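Local coordinates for PHOX (Pseudomonas fluorescens, PDB 4A9V), which acts as an alkaline phosphatase, hydrolysing phosphate monoesters with a cofactor built of iron and calcium ions in a beta-propeller, at residues A[178-183]-A[386-391]; A[481-484]-A[488-491]; A[88-93]-A[192-197]; A[286-291]-A[343-348]. One frame throughout, in Å; residues are numbered along the deposited sequence.

Interaction 1. Residues A[178-183]-A[386-391]. With CA (calcium ion), chain Q; CA (calcium ion), chain R; FEO (mu-oxo-diiron), chain S; EDO (1,2-ethanediol), chain O.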
# COMPACT_ATOMS: atom_id res chain seq x y z
N ASN A 178 -2.10 7.66 -2.18
CA ASN A 178 -1.05 6.71 -2.52
C ASN A 178 -0.72 5.81 -1.34
O ASN A 178 -0.18 6.26 -0.33
CB ASN A 178 0.21 7.45 -2.95
CG ASN A 178 -0.04 8.35 -4.11
OD1 ASN A 178 -0.68 9.40 -3.96
ND2 ASN A 178 0.27 7.86 -5.30
N CYS A 179 -1.07 4.54 -1.48
CA CYS A 179 -1.04 3.58 -0.40
C CYS A 179 0.31 2.87 -0.41
O CYS A 179 1.27 3.36 0.19
CB CYS A 179 -2.22 2.62 -0.56
SG CYS A 179 -2.33 1.38 0.73
N ALA A 180 0.45 1.80 -1.17
CA ALA A 180 1.74 1.12 -1.21
C ALA A 180 2.26 0.98 -2.65
O ALA A 180 1.95 1.82 -3.52
CB ALA A 180 1.69 -0.20 -0.44
N ASN A 181 3.20 0.06 -2.85
CA ASN A 181 4.26 0.27 -3.81
C ASN A 181 4.61 -0.99 -4.59
O ASN A 181 4.30 -2.11 -4.17
CB ASN A 181 5.52 0.77 -3.09
CG ASN A 181 6.06 -0.24 -2.09
OD1 ASN A 181 5.34 -0.71 -1.20
ND2 ASN A 181 7.31 -0.65 -2.28
N GLY A 182 5.39 -0.79 -5.65
CA GLY A 182 6.16 -1.85 -6.28
C GLY A 182 7.47 -1.31 -6.79
O GLY A 182 7.62 -0.10 -7.00
N LYS A 183 8.41 -2.21 -7.02
CA LYS A 183 9.74 -1.86 -7.52
C LYS A 183 10.00 -2.75 -8.72
O LYS A 183 9.98 -3.97 -8.59
CB LYS A 183 10.78 -2.12 -6.43
CG LYS A 183 12.21 -1.86 -6.90
CD LYS A 183 13.20 -2.08 -5.77
CE LYS A 183 14.63 -1.89 -6.23
NZ LYS A 183 15.58 -2.21 -5.12
N PRO A 386 -7.90 -7.61 0.97
CA PRO A 386 -6.52 -7.77 0.54
C PRO A 386 -5.74 -6.48 0.68
O PRO A 386 -6.16 -5.44 0.17
CB PRO A 386 -6.65 -8.17 -0.94
CG PRO A 386 -8.06 -8.59 -1.13
CD PRO A 386 -8.86 -7.83 -0.13
N GLU A 387 -4.61 -6.55 1.38
CA GLU A 387 -3.68 -5.44 1.40
C GLU A 387 -2.38 -5.86 0.71
O GLU A 387 -2.42 -6.16 -0.48
CB GLU A 387 -3.56 -4.83 2.80
CG GLU A 387 -4.85 -4.11 3.19
CD GLU A 387 -4.69 -3.14 4.35
OE1 GLU A 387 -4.69 -3.62 5.51
OE2 GLU A 387 -4.62 -1.90 4.14
N TRP A 388 -1.24 -5.85 1.38
CA TRP A 388 0.02 -6.04 0.65
C TRP A 388 0.23 -7.47 0.20
O TRP A 388 -0.10 -8.43 0.91
CB TRP A 388 1.21 -5.63 1.50
CG TRP A 388 1.32 -4.16 1.77
CD1 TRP A 388 0.34 -3.30 2.25
CD2 TRP A 388 2.56 -3.41 1.85
NE1 TRP A 388 0.88 -2.09 2.57
CE2 TRP A 388 2.22 -2.11 2.40
CE3 TRP A 388 3.89 -3.71 1.62
CZ2 TRP A 388 3.18 -1.15 2.66
CZ3 TRP A 388 4.86 -2.75 1.91
CH2 TRP A 388 4.51 -1.50 2.43
N ILE A 389 0.92 -7.59 -0.93
CA ILE A 389 1.37 -8.87 -1.47
C ILE A 389 2.89 -8.82 -1.63
O ILE A 389 3.44 -7.80 -2.06
CB ILE A 389 0.69 -9.14 -2.83
CG1 ILE A 389 -0.83 -9.19 -2.65
CG2 ILE A 389 1.21 -10.44 -3.44
CD1 ILE A 389 -1.62 -9.24 -3.94
N VAL A 390 3.55 -9.93 -1.31
CA VAL A 390 4.99 -10.05 -1.56
C VAL A 390 5.28 -11.43 -2.14
O VAL A 390 4.52 -12.39 -1.94
CB VAL A 390 5.84 -9.83 -0.29
CG1 VAL A 390 5.75 -8.39 0.18
CG2 VAL A 390 5.44 -10.81 0.82
N VAL A 391 6.41 -11.53 -2.83
CA VAL A 391 6.86 -12.75 -3.47
C VAL A 391 8.20 -13.14 -2.84
O VAL A 391 9.14 -12.34 -2.83
CB VAL A 391 7.03 -12.52 -4.99
CG1 VAL A 391 7.55 -13.79 -5.65
CG2 VAL A 391 5.72 -12.08 -5.62
CA CA Q . -2.27 -0.36 4.26
CA CA R . -4.91 -1.35 6.60
FE1 FEO S . -3.79 2.42 2.41
FE2 FEO S . -5.35 -0.68 2.49
O FEO S . -4.23 0.70 3.24
C1 EDO O . 18.43 -1.38 -7.16
O1 EDO O . 18.07 -1.39 -5.67
C2 EDO O . 17.17 -1.08 -7.98
O2 EDO O . 17.51 -0.35 -9.16
O HOH W 1 -0.29 0.49 2.97
O HOH W 2 -2.26 2.46 3.94
O HOH W 3 -0.52 0.27 5.92
O HOH W 4 -3.76 0.89 6.04
O HOH W 5 -6.37 0.44 5.94
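Next to W388, whose indole lies against A180, E387 OE2 is held by three metal ions: iron FE2 at 2.2 Å, the calcium of chain R at 2.5 Å and, at longer range, the calcium of chain Q. OE1 of E387 shares the chain R calcium, so the carboxylate clasps that ion with both oxygens. From 178-183, C179 SG, turned anti to its own backbone N (chi1 -179°), ligates iron FE1 at 2.5 Å. The two segments are edge strands of separate sheets of the beta-propeller, and they face each other near the centre of the chain, where the metals sit; E273 and D292 add ligands to FE2, and D479 and D494 help hold the calcium ions. Direct contact between the strands rests on the W388 ring. A180 CB sits over one face of it, 3.5 Å from CE2 of W388, in a CH-pi contact set 29° off the normal of the five-membered ring. In the plane of the indole, W388 NE1 donates to water 1 at 2.9 Å, and that water is a ligand of the chain Q calcium, 2.5 Å from it. A leucine in place of W388 would probably leave this water without its indole donor and open a gap beneath the A180 methyl.

Interaction 2. Residues A[481-484]-A[488-491]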
# COMPACT_ATOMS: atom_id res chain seq x y z
N LEU A 481 3.72 -6.02 4.26
CA LEU A 481 4.61 -7.18 4.24
C LEU A 481 5.89 -6.80 3.53
O LEU A 481 5.86 -5.99 2.59
CB LEU A 481 3.97 -8.35 3.49
CG LEU A 481 2.73 -9.01 4.07
CD1 LEU A 481 2.23 -10.06 3.08
CD2 LEU A 481 3.00 -9.63 5.42
N GLY A 482 6.99 -7.45 3.88
CA GLY A 482 8.21 -7.34 3.09
C GLY A 482 9.08 -8.55 3.32
O GLY A 482 9.20 -9.02 4.43
N PHE A 483 9.74 -9.02 2.27
CA PHE A 483 10.82 -10.00 2.41
C PHE A 483 12.16 -9.28 2.44
O PHE A 483 12.36 -8.31 1.71
CB PHE A 483 10.81 -11.00 1.26
CG PHE A 483 9.95 -12.21 1.51
CD1 PHE A 483 10.39 -13.20 2.38
CD2 PHE A 483 8.73 -12.38 0.87
CE1 PHE A 483 9.62 -14.31 2.61
CE2 PHE A 483 7.96 -13.49 1.11
CZ PHE A 483 8.42 -14.47 1.97
N ASP A 484 13.10 -9.83 3.19
CA ASP A 484 14.50 -9.50 2.99
C ASP A 484 15.20 -10.60 2.20
O ASP A 484 14.60 -11.62 1.85
CB ASP A 484 15.20 -9.20 4.32
CG ASP A 484 15.19 -10.36 5.29
OD1 ASP A 484 15.18 -11.52 4.84
OD2 ASP A 484 15.30 -10.09 6.50
N ARG A 488 13.44 -13.84 5.44
CA ARG A 488 12.54 -13.47 6.52
C ARG A 488 11.34 -12.71 5.96
O ARG A 488 11.51 -11.82 5.13
CB ARG A 488 13.25 -12.59 7.55
CG ARG A 488 14.17 -13.33 8.51
CD ARG A 488 15.01 -12.39 9.36
NE ARG A 488 16.14 -11.83 8.61
CZ ARG A 488 17.33 -12.40 8.52
NH1 ARG A 488 17.59 -13.54 9.14
NH2 ARG A 488 18.27 -11.82 7.79
N LEU A 489 10.16 -13.02 6.47
CA LEU A 489 8.94 -12.31 6.15
C LEU A 489 8.59 -11.34 7.26
O LEU A 489 8.27 -11.75 8.38
CB LEU A 489 7.78 -13.30 5.95
CG LEU A 489 6.43 -12.66 5.64
CD1 LEU A 489 6.46 -11.89 4.32
CD2 LEU A 489 5.34 -13.73 5.61
N TRP A 490 8.58 -10.06 6.93
CA TRP A 490 8.28 -9.00 7.87
C TRP A 490 6.83 -8.60 7.72
O TRP A 490 6.33 -8.45 6.60
CB TRP A 490 9.20 -7.81 7.62
CG TRP A 490 10.66 -8.16 7.80
CD1 TRP A 490 11.53 -8.70 6.86
CD2 TRP A 490 11.42 -8.07 9.03
NE1 TRP A 490 12.76 -8.91 7.41
CE2 TRP A 490 12.77 -8.54 8.72
CE3 TRP A 490 11.15 -7.63 10.32
CZ2 TRP A 490 13.78 -8.55 9.66
CZ3 TRP A 490 12.17 -7.67 11.26
CH2 TRP A 490 13.46 -8.10 10.94
N ILE A 491 6.12 -8.53 8.84
CA ILE A 491 4.67 -8.33 8.90
C ILE A 491 4.39 -7.05 9.68
O ILE A 491 4.87 -6.89 10.80
CB ILE A 491 3.98 -9.49 9.64
CG1 ILE A 491 4.24 -10.83 8.94
CG2 ILE A 491 2.50 -9.22 9.78
CD1 ILE A 491 3.93 -12.04 9.80
O HOH W 6 17.77 -9.03 6.83
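D484 and R488 cross obliquely, carboxylate and guanidinium planes 75° apart, and the W490 ring is turned from the carboxylate by the same angle. One oxygen serves both partners. R488 NE reaches D484 OD2 at 2.9 Å on the syn lone-pair side, forming a salt bridge, whereas W490 NE1, also 2.9 Å from D484 OD2, comes from above the carboxylate plane while keeping that oxygen in the plane of its own indole. Water 6 joins the group, donating to D484 OD2 and accepting from R488 NH2. R488 NH1 is held separately by L10 O. The other oxygen, D484 OD1, takes the backbone N of R488 at 3.0 Å. D484 can face back across the turn because its CG sits between the backbone N and the carbonyl carbon (chi1 60°). This is the end of the beta hairpin formed by strands 478-483 and 489-493, with G482 and W490 as an antiparallel hydrogen-bonded pair, flanked by the non-hydrogen-bonded pairs L481-I491 and F483-L489. On the sheet face of those flanking pairs, L489 CD1 stands over the F483 ring, 4.0 Å from its centroid, in a CH-pi contact, and L481 CD2 lies alongside I491 CG1 at 3.9 Å. Replacing D484 with an alanine would probably leave the W490 indole N-H and the R488 NE without their shared acceptor, and NE less firmly fixed. With two side-chain donors, a backbone N-H and a water directed at it, the buried D484 carboxylate is likely to stay ionised, its charge balanced by R488.

Interaction 3. Residues A[88-93]-A[192-197]. With FEO (mu-oxo-diiron), chain S.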
# COMPACT_ATOMS: atom_id res chain seq x y z
N ASN A 88 5.63 6.85 -0.64
CA ASN A 88 4.27 7.32 -0.81
C ASN A 88 3.86 8.22 0.34
O ASN A 88 4.23 7.97 1.49
CB ASN A 88 3.31 6.15 -0.84
CG ASN A 88 3.41 5.33 -2.11
OD1 ASN A 88 4.12 5.68 -3.06
ND2 ASN A 88 2.66 4.25 -2.14
N ASN A 89 2.95 9.14 0.04
CA ASN A 89 2.30 9.99 1.02
C ASN A 89 0.80 9.85 0.83
O ASN A 89 0.25 10.28 -0.18
CB ASN A 89 2.74 11.44 0.78
CG ASN A 89 4.23 11.63 0.98
OD1 ASN A 89 4.96 11.98 0.05
ND2 ASN A 89 4.69 11.39 2.20
N GLU A 90 0.15 9.13 1.74
CA GLU A 90 -1.19 8.61 1.45
C GLU A 90 -2.30 9.64 1.65
O GLU A 90 -3.22 9.72 0.84
CB GLU A 90 -1.47 7.36 2.26
CG GLU A 90 -2.73 6.64 1.79
CD GLU A 90 -3.10 5.44 2.63
OE1 GLU A 90 -3.03 5.54 3.87
OE2 GLU A 90 -3.52 4.42 2.04
N TYR A 91 -2.27 10.36 2.76
CA TYR A 91 -3.34 11.30 3.08
C TYR A 91 -2.82 12.25 4.14
O TYR A 91 -1.60 12.30 4.38
CB TYR A 91 -4.63 10.57 3.51
CG TYR A 91 -4.59 9.85 4.84
CD1 TYR A 91 -3.93 8.64 4.99
CD2 TYR A 91 -5.30 10.33 5.93
CE1 TYR A 91 -3.97 7.93 6.17
CE2 TYR A 91 -5.34 9.64 7.12
CZ TYR A 91 -4.68 8.43 7.24
OH TYR A 91 -4.69 7.73 8.42
N THR A 92 -3.69 13.09 4.68
CA THR A 92 -3.24 14.08 5.65
C THR A 92 -4.19 14.15 6.83
O THR A 92 -5.30 13.63 6.78
CB THR A 92 -3.01 15.46 5.00
OG1 THR A 92 -2.43 16.37 5.95
CG2 THR A 92 -4.32 16.05 4.48
N ASN A 93 -3.71 14.76 7.90
CA ASN A 93 -4.42 14.80 9.17
C ASN A 93 -4.82 16.24 9.46
O ASN A 93 -3.97 17.06 9.80
CB ASN A 93 -3.49 14.30 10.27
CG ASN A 93 -2.81 13.00 9.89
OD1 ASN A 93 -3.48 11.99 9.64
ND2 ASN A 93 -1.49 13.02 9.79
N CYS A 192 0.49 3.19 -5.87
CA CYS A 192 -0.84 2.62 -5.99
C CYS A 192 -1.87 3.55 -5.38
O CYS A 192 -1.79 3.89 -4.20
CB CYS A 192 -0.87 1.29 -5.25
SG CYS A 192 0.08 0.02 -6.09
N GLU A 193 -2.85 3.96 -6.18
CA GLU A 193 -3.95 4.81 -5.71
C GLU A 193 -5.04 3.94 -5.11
O GLU A 193 -5.61 3.10 -5.79
CB GLU A 193 -4.50 5.63 -6.89
CG GLU A 193 -3.47 6.59 -7.45
CD GLU A 193 -3.82 7.20 -8.80
OE1 GLU A 193 -4.82 6.81 -9.45
OE2 GLU A 193 -3.07 8.11 -9.22
N GLU A 194 -5.30 4.13 -3.81
CA GLU A 194 -6.20 3.25 -3.06
C GLU A 194 -7.55 3.95 -2.81
O GLU A 194 -8.43 3.88 -3.66
CB GLU A 194 -5.54 2.77 -1.75
CG GLU A 194 -6.39 1.79 -0.96
CD GLU A 194 -5.89 1.56 0.45
OE1 GLU A 194 -5.28 2.49 1.02
OE2 GLU A 194 -6.17 0.48 1.00
N ASN A 195 -7.68 4.71 -1.73
CA ASN A 195 -8.98 5.29 -1.35
C ASN A 195 -9.25 6.62 -2.05
O ASN A 195 -9.71 7.60 -1.44
CB ASN A 195 -9.08 5.42 0.16
CG ASN A 195 -9.20 4.07 0.83
OD1 ASN A 195 -10.07 3.27 0.47
ND2 ASN A 195 -8.27 3.76 1.72
N PHE A 196 -9.06 6.62 -3.36
CA PHE A 196 -9.20 7.83 -4.15
C PHE A 196 -10.63 8.37 -4.13
O PHE A 196 -10.84 9.57 -4.20
CB PHE A 196 -8.73 7.60 -5.59
CG PHE A 196 -9.61 6.68 -6.39
CD1 PHE A 196 -9.47 5.31 -6.32
CD2 PHE A 196 -10.57 7.20 -7.24
CE1 PHE A 196 -10.30 4.47 -7.05
CE2 PHE A 196 -11.40 6.37 -7.97
CZ PHE A 196 -11.26 5.01 -7.89
N THR A 197 -11.60 7.47 -4.04
CA THR A 197 -13.00 7.84 -4.09
C THR A 197 -13.40 8.72 -2.90
O THR A 197 -14.33 9.51 -3.01
CB THR A 197 -13.91 6.60 -4.12
OG1 THR A 197 -13.56 5.74 -3.03
CG2 THR A 197 -13.74 5.84 -5.42
FE1 FEO S . -3.79 2.42 2.41
FE2 FEO S . -5.35 -0.68 2.49
O FEO S . -4.23 0.70 3.24
O HOH W 7 -5.50 5.47 0.16
O HOH W 2 -2.26 2.46 3.94
O HOH W 8 -5.27 3.08 3.99
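E90 and E194 both hold CG anti to the backbone N (chi1 -169° and -177°) and run on extended, and these torsions send the two carboxylates from their separate segments to one iron. E90 OE2 binds FE1 at 2.1 Å, and E194 OE1 binds the same iron at 2.0 Å. The two oxygens, E90 OE2 and E194 OE1, end up 2.8 Å apart, a closeness that the shared metal pays for rather than a proton between them. The carboxylate planes are only 18° apart, although the two side chains approach at a slant. E194 does more than E90: its second oxygen, OE2, reaches FE2 at 2.1 Å, so this glutamate bridges the pair of irons alongside the oxo group. In the beta-propeller, E90 follows the end of strand 82-89 and E194 the end of strand 189-193, strands of two different sheets, so the cofactor site is built where the two segments leave their strands. Just past E194, N195 is the centre of an inverse gamma turn. The backbone N of N195 donates to water 7 at 3.0 Å, and water 7 lies 2.9 Å from E90 OE2 and can donate to it, though it has more acceptors in reach than protons. Water 2 and water 8 are further ligands of FE1; water 8 also donates to the oxo atom O of the cofactor at 2.7 Å. Farther back, N88 ND2 and the backbone N of C192 lie 4.4 Å apart, while N88 OD1 is taken up by the hydroxyls of Y189 and T191.

Interaction 4. Residues A[286-291]-A[343-348]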
# COMPACT_ATOMS: atom_id res chain seq x y z
N VAL A 286 5.24 -9.93 -14.12
CA VAL A 286 4.02 -10.27 -13.41
C VAL A 286 3.86 -9.28 -12.26
O VAL A 286 4.83 -8.96 -11.57
CB VAL A 286 4.09 -11.71 -12.86
CG1 VAL A 286 2.84 -12.06 -12.06
CG2 VAL A 286 4.30 -12.70 -14.01
N VAL A 287 2.65 -8.77 -12.10
CA VAL A 287 2.34 -7.84 -11.02
C VAL A 287 1.10 -8.32 -10.27
O VAL A 287 0.01 -8.33 -10.83
CB VAL A 287 2.10 -6.40 -11.53
CG1 VAL A 287 1.97 -5.45 -10.36
CG2 VAL A 287 3.20 -5.97 -12.50
N TYR A 288 1.28 -8.79 -9.04
CA TYR A 288 0.14 -9.19 -8.20
C TYR A 288 -0.38 -7.98 -7.42
O TYR A 288 0.42 -7.17 -6.92
CB TYR A 288 0.56 -10.28 -7.20
CG TYR A 288 0.97 -11.59 -7.84
CD1 TYR A 288 0.02 -12.49 -8.28
CD2 TYR A 288 2.30 -11.96 -7.90
CE1 TYR A 288 0.39 -13.72 -8.81
CE2 TYR A 288 2.69 -13.18 -8.43
CZ TYR A 288 1.72 -14.07 -8.87
OH TYR A 288 2.08 -15.29 -9.39
N MET A 289 -1.70 -7.84 -7.32
CA MET A 289 -2.32 -6.62 -6.82
C MET A 289 -3.57 -6.93 -6.00
O MET A 289 -4.49 -7.56 -6.50
CB MET A 289 -2.73 -5.72 -7.99
CG MET A 289 -1.56 -5.17 -8.78
SD MET A 289 -2.08 -4.25 -10.24
CE MET A 289 -2.64 -5.58 -11.29
N GLY A 290 -3.67 -6.32 -4.83
CA GLY A 290 -4.88 -6.40 -4.01
C GLY A 290 -5.74 -5.15 -4.15
O GLY A 290 -5.23 -4.05 -4.36
N ASP A 291 -7.05 -5.34 -4.01
CA ASP A 291 -8.05 -4.27 -3.94
C ASP A 291 -8.59 -4.20 -2.51
O ASP A 291 -9.31 -5.10 -2.09
CB ASP A 291 -9.19 -4.60 -4.92
CG ASP A 291 -10.23 -3.52 -5.04
OD1 ASP A 291 -10.05 -2.42 -4.48
OD2 ASP A 291 -11.22 -3.76 -5.77
N GLY A 343 -6.64 -22.71 -6.32
CA GLY A 343 -7.31 -21.57 -6.91
C GLY A 343 -6.87 -21.37 -8.34
O GLY A 343 -6.08 -22.15 -8.89
N GLN A 344 -7.40 -20.32 -8.95
CA GLN A 344 -7.15 -20.05 -10.35
C GLN A 344 -7.21 -18.56 -10.65
O GLN A 344 -7.81 -17.78 -9.92
CB GLN A 344 -8.17 -20.77 -11.23
CG GLN A 344 -9.59 -20.30 -11.02
CD GLN A 344 -10.60 -21.12 -11.79
OE1 GLN A 344 -10.66 -21.05 -13.02
NE2 GLN A 344 -11.45 -21.84 -11.07
N TRP A 345 -6.58 -18.21 -11.77
CA TRP A 345 -6.62 -16.88 -12.35
C TRP A 345 -7.55 -16.87 -13.54
O TRP A 345 -7.44 -17.74 -14.42
CB TRP A 345 -5.22 -16.48 -12.80
CG TRP A 345 -4.25 -16.33 -11.66
CD1 TRP A 345 -3.20 -17.17 -11.32
CD2 TRP A 345 -4.34 -15.35 -10.58
NE1 TRP A 345 -2.61 -16.76 -10.16
CE2 TRP A 345 -3.26 -15.67 -9.66
CE3 TRP A 345 -5.11 -14.23 -10.35
CZ2 TRP A 345 -3.03 -14.92 -8.52
CZ3 TRP A 345 -4.87 -13.48 -9.20
CH2 TRP A 345 -3.85 -13.82 -8.31
N ILE A 346 -8.43 -15.87 -13.60
CA ILE A 346 -9.44 -15.78 -14.64
C ILE A 346 -9.26 -14.44 -15.37
O ILE A 346 -9.18 -13.39 -14.75
CB ILE A 346 -10.86 -15.85 -14.04
CG1 ILE A 346 -11.03 -17.14 -13.23
CG2 ILE A 346 -11.90 -15.75 -15.14
CD1 ILE A 346 -12.31 -17.20 -12.44
N GLU A 347 -9.18 -14.51 -16.69
CA GLU A 347 -8.85 -13.37 -17.53
C GLU A 347 -9.97 -12.32 -17.58
O GLU A 347 -11.14 -12.66 -17.79
CB GLU A 347 -8.60 -13.92 -18.93
CG GLU A 347 -8.06 -12.97 -19.96
CD GLU A 347 -7.83 -13.67 -21.29
OE1 GLU A 347 -7.61 -14.90 -21.28
OE2 GLU A 347 -7.57 -12.95 -22.25
N LEU A 348 -9.59 -11.05 -17.48
CA LEU A 348 -10.50 -9.94 -17.68
C LEU A 348 -10.22 -9.32 -19.04
O LEU A 348 -9.42 -8.39 -19.19
CB LEU A 348 -10.32 -8.91 -16.56
CG LEU A 348 -10.52 -9.46 -15.15
CD1 LEU A 348 -10.35 -8.35 -14.13
CD2 LEU A 348 -11.87 -10.14 -15.00
O HOH W 9 0.25 -17.28 -10.31
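Two strands of a continuous antiparallel sheet within the beta-propeller, 284-290 and 340-347, meet here through the aromatic pair Y288 and W345. The six-membered ring of W345 presents CZ2 to the rim of the tyrosine, 3.6 Å from Y288 CE1, and this carbon lies at the tyrosine's edge, near the plane of its ring. CD1 of Y288 is the next atom touched, 3.9 Å from the same W345 CZ2. The side chains cross at about a right angle, yet the ring planes are inclined by only 42° and the centroids are 5.8 Å apart, an oblique aromatic pair. In the order of the sheet, strands 296-303 and 322-329 come between the two, so these side chains are not neighbours across a strand pair; the CA atoms of Y288 and W345 are 11.0 Å apart, closer than three strand spacings of a flat sheet would allow, consistent with a strongly twisted or curved sheet. CG of W345 lies anti to its carbonyl carbon (chi1 -65°), a turn that carries the six-membered ring across to the tyrosine. Water 9 ties the polar ends together: W345 NE1 donates to it at 2.9 Å, and Y288 OH lies 2.9 Å from it, with the water in the plane of the tyrosine ring. The same hydroxyl is hydrogen-bonded to H439 ND1. V286 CG1 lies over one face of the Y288 ring, W432 meets that ring edge-to-face, and K300 makes a cation-pi contact with W345.

Interaction 1 sits in the middle, with the centres of interactions 2, 3 and 4 about 12, 13 and 14 Å away and those three 21 to 23 Å from one another. Strands 178-183 and 189-193, neighbours in one sheet, tie interaction 1 to interaction 3, and both reach the diiron cofactor and share water 2. Strand 386-391 belongs to the same sheet as both strands of interaction 4, and its V390 packs on F483 of interaction 2. Along the chain, interactions 1 and 3 interleave, interaction 4 is nested inside the loop that interaction 1 closes, and the hairpin of interaction 2 comes last; 1 and 3 bring distant segments to the metals, while 2 and 4 pack farther out.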